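PDB 4ZQY: ringhalexin from Hemachatus haemachatus, which inhibits activation of coagulation factor X by factor VIIa, acting as an anticoagulant three-finger toxin, and shows weak irreversible neurotoxicity. Local coordinates for residues R1-I9 and I14-C24. Numbering follows the deposited sequence.
Sequences RLCLSDYSI and IEICPEGHNYC
The guanidinium of Arg1 has CB of Asn22 over one face, with Arg1 NH2 3.8 Å from that carbon. As modelled, the Arg1 chain starts with CG anti to the backbone N (chi1 -177°) and bends twice on its way toward Asn22. Its end sits too close to Asn22 O for the exact placement to be relied on. The carboxylate of Glu15 is met from above its plane by the hydroxyl of Ser5, whose OG donates to Glu15 OE2 at 3.1 Å. The ring of His21 has CG of Pro18 over one face, off toward the rim. Its ND1 donates to Glu19 O, which lies close to the ring plane, while ND1 sits above the plane of that carbonyl. These residues form a type II turn from Pro18 to His21, in which His21 N bonds Pro18 O.

Strands 2-4 and 14-16 pair in an antiparallel ladder. Cys3 and Glu15 form a hydrogen-bonded pair, with Glu15 N to Cys3 O at 3.0 Å and Cys3 N to Glu15 O at 3.1 Å. Cys17 N adds a nearly straight bond to Arg1 O (2.7 Å). On the sheet face opposite Cys3 and Glu15, Leu2 and Leu4 lie with Ile16 and Ile14, as non-hydrogen-bonded pairs. There CD2 of Leu2 lies against CB of Ile16 at 3.7 Å, and CD2 of Leu4 reaches CG1 of Ile14 more loosely.

Cys3 is bonded to Cys24, SG to SG 2.0 Å, with a torsion of -92° about the disulfide. Cys17 SG packs against Cys3 SG and is itself joined to Cys42. Such clustered disulfides are the core of the three-finger fold. Here they tie the first finger, the hairpin of strands 2-7 and 12-16, to strands 23-29 and 39-43 of the three-stranded sheet, while Asp61 accepts a hydrogen bond from Leu2 N and Asn64 one from Leu4 N.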
# COMPACT_ATOMS: atom_id res chain seq x y z
N ARG A 1 -18.34 0.57 10.87
CA ARG A 1 -16.93 0.89 10.73
C ARG A 1 -16.78 2.39 10.63
O ARG A 1 -17.62 3.09 10.06
CB ARG A 1 -16.33 0.20 9.51
CG ARG A 1 -14.82 0.40 9.29
CD ARG A 1 -14.02 0.00 10.53
NE ARG A 1 -14.28 -1.33 11.08
CZ ARG A 1 -13.95 -2.49 10.52
NH1 ARG A 1 -14.26 -3.61 11.14
NH2 ARG A 1 -13.31 -2.52 9.37
N LEU A 2 -15.73 2.88 11.26
CA LEU A 2 -15.39 4.29 11.25
C LEU A 2 -14.09 4.53 10.53
O LEU A 2 -13.10 3.84 10.78
CB LEU A 2 -15.26 4.84 12.67
CG LEU A 2 -16.44 4.90 13.63
CD1 LEU A 2 -15.99 5.64 14.84
CD2 LEU A 2 -17.63 5.56 12.99
N CYS A 3 -14.13 5.47 9.60
CA CYS A 3 -12.97 5.83 8.80
C CYS A 3 -12.69 7.30 8.97
O CYS A 3 -13.53 8.05 9.48
CB CYS A 3 -13.19 5.51 7.33
SG CYS A 3 -13.43 3.77 7.03
N LEU A 4 -11.50 7.71 8.55
CA LEU A 4 -11.11 9.10 8.58
C LEU A 4 -11.47 9.72 7.25
O LEU A 4 -11.40 9.06 6.21
CB LEU A 4 -9.62 9.23 8.85
CG LEU A 4 -9.16 8.75 10.22
CD1 LEU A 4 -7.65 8.87 10.30
CD2 LEU A 4 -9.83 9.59 11.29
N SER A 5 -11.87 10.98 7.28
CA SER A 5 -12.15 11.70 6.05
C SER A 5 -10.98 12.62 5.77
O SER A 5 -10.64 12.89 4.62
CB SER A 5 -13.43 12.50 6.20
OG SER A 5 -14.48 11.61 6.54
N ASP A 6 -10.39 13.12 6.86
CA ASP A 6 -9.21 13.96 6.79
C ASP A 6 -8.40 13.66 8.04
O ASP A 6 -8.95 13.25 9.07
CB ASP A 6 -9.57 15.44 6.69
CG ASP A 6 -8.39 16.29 6.25
OD1 ASP A 6 -8.08 16.28 5.04
OD2 ASP A 6 -7.74 16.93 7.11
N TYR A 7 -7.08 13.87 7.96
CA TYR A 7 -6.21 13.77 9.13
C TYR A 7 -5.03 14.74 9.02
O TYR A 7 -4.46 14.90 7.94
CB TYR A 7 -5.76 12.30 9.29
CG TYR A 7 -4.80 11.98 10.42
CD1 TYR A 7 -5.24 11.85 11.72
CD2 TYR A 7 -3.45 11.76 10.16
CE1 TYR A 7 -4.37 11.53 12.75
CE2 TYR A 7 -2.57 11.44 11.18
CZ TYR A 7 -3.03 11.32 12.47
OH TYR A 7 -2.16 11.00 13.48
N SER A 8 -4.70 15.41 10.12
CA SER A 8 -3.55 16.32 10.19
C SER A 8 -2.99 16.36 11.61
O SER A 8 -3.21 15.40 12.35
CB SER A 8 -3.90 17.73 9.71
OG SER A 8 -4.82 18.35 10.59
N ILE A 9 -2.25 17.43 11.95
CA ILE A 9 -1.72 17.73 13.31
C ILE A 9 -2.24 16.76 14.37
O ILE A 9 -1.72 15.66 14.51
CB ILE A 9 -1.96 19.24 13.73
CG1 ILE A 9 -3.28 19.79 13.18
CG2 ILE A 9 -0.84 20.13 13.22
CD1 ILE A 9 -4.38 19.90 14.18
N ILE A 14 -13.95 12.45 11.11
CA ILE A 14 -14.40 11.07 11.23
C ILE A 14 -15.77 10.89 10.61
O ILE A 14 -16.68 11.70 10.81
CB ILE A 14 -14.46 10.65 12.71
CG1 ILE A 14 -13.19 11.07 13.44
CG2 ILE A 14 -14.74 9.16 12.83
CD1 ILE A 14 -13.42 12.09 14.56
N GLU A 15 -15.94 9.78 9.89
CA GLU A 15 -17.24 9.39 9.37
C GLU A 15 -17.59 7.95 9.73
O GLU A 15 -16.73 7.16 10.12
CB GLU A 15 -17.26 9.55 7.85
CG GLU A 15 -16.26 8.67 7.11
CD GLU A 15 -16.45 8.77 5.61
OE1 GLU A 15 -17.54 8.44 5.12
OE2 GLU A 15 -15.51 9.22 4.92
N ILE A 16 -18.88 7.66 9.70
CA ILE A 16 -19.37 6.30 9.92
C ILE A 16 -19.71 5.62 8.58
O ILE A 16 -20.42 6.18 7.74
CB ILE A 16 -20.56 6.29 10.91
CG1 ILE A 16 -21.04 4.86 11.18
CG2 ILE A 16 -21.67 7.25 10.48
CD1 ILE A 16 -21.95 4.77 12.36
N CYS A 17 -19.17 4.43 8.36
CA CYS A 17 -19.32 3.75 7.09
C CYS A 17 -20.70 3.16 6.87
O CYS A 17 -21.32 2.68 7.81
CB CYS A 17 -18.29 2.63 6.98
SG CYS A 17 -16.62 3.21 6.87
N PRO A 18 -21.18 3.21 5.62
CA PRO A 18 -22.43 2.54 5.25
C PRO A 18 -22.43 1.07 5.65
O PRO A 18 -21.36 0.51 5.89
CB PRO A 18 -22.45 2.66 3.72
CG PRO A 18 -21.61 3.83 3.40
CD PRO A 18 -20.65 4.06 4.55
N GLU A 19 -23.61 0.45 5.69
CA GLU A 19 -23.71 -0.98 5.95
C GLU A 19 -22.92 -1.76 4.91
O GLU A 19 -22.98 -1.46 3.72
CB GLU A 19 -25.16 -1.46 5.94
CG GLU A 19 -25.99 -0.96 7.11
CD GLU A 19 -27.42 -1.47 7.07
OE1 GLU A 19 -27.71 -2.48 7.75
OE2 GLU A 19 -28.25 -0.85 6.38
N GLY A 20 -22.17 -2.75 5.39
CA GLY A 20 -21.41 -3.63 4.52
C GLY A 20 -20.05 -3.09 4.16
O GLY A 20 -19.18 -3.84 3.70
N HIS A 21 -19.86 -1.79 4.34
CA HIS A 21 -18.57 -1.17 4.10
C HIS A 21 -17.76 -1.25 5.38
O HIS A 21 -18.07 -0.55 6.35
CB HIS A 21 -18.78 0.27 3.67
CG HIS A 21 -19.45 0.41 2.34
ND1 HIS A 21 -20.77 0.06 2.14
CD2 HIS A 21 -19.01 0.91 1.16
CE1 HIS A 21 -21.10 0.30 0.89
NE2 HIS A 21 -20.05 0.82 0.27
N ASN A 22 -16.74 -2.10 5.40
CA ASN A 22 -15.96 -2.32 6.62
C ASN A 22 -14.48 -2.04 6.39
O ASN A 22 -13.65 -2.28 7.25
CB ASN A 22 -16.15 -3.76 7.13
CG ASN A 22 -17.57 -4.04 7.59
OD1 ASN A 22 -18.00 -3.56 8.65
ND2 ASN A 22 -18.30 -4.83 6.82
N TYR A 23 -14.18 -1.48 5.23
CA TYR A 23 -12.83 -1.07 4.90
C TYR A 23 -12.70 0.45 4.92
O TYR A 23 -13.64 1.16 4.57
CB TYR A 23 -12.43 -1.58 3.52
CG TYR A 23 -12.29 -3.08 3.43
CD1 TYR A 23 -11.17 -3.73 3.92
CD2 TYR A 23 -13.29 -3.84 2.84
CE1 TYR A 23 -11.05 -5.11 3.83
CE2 TYR A 23 -13.18 -5.21 2.75
CZ TYR A 23 -12.06 -5.84 3.24
OH TYR A 23 -11.97 -7.21 3.14
N CYS A 24 -11.56 0.93 5.37
CA CYS A 24 -11.21 2.34 5.22
C CYS A 24 -10.10 2.39 4.20
O CYS A 24 -9.24 1.51 4.18
CB CYS A 24 -10.70 2.94 6.53
SG CYS A 24 -11.82 2.97 7.93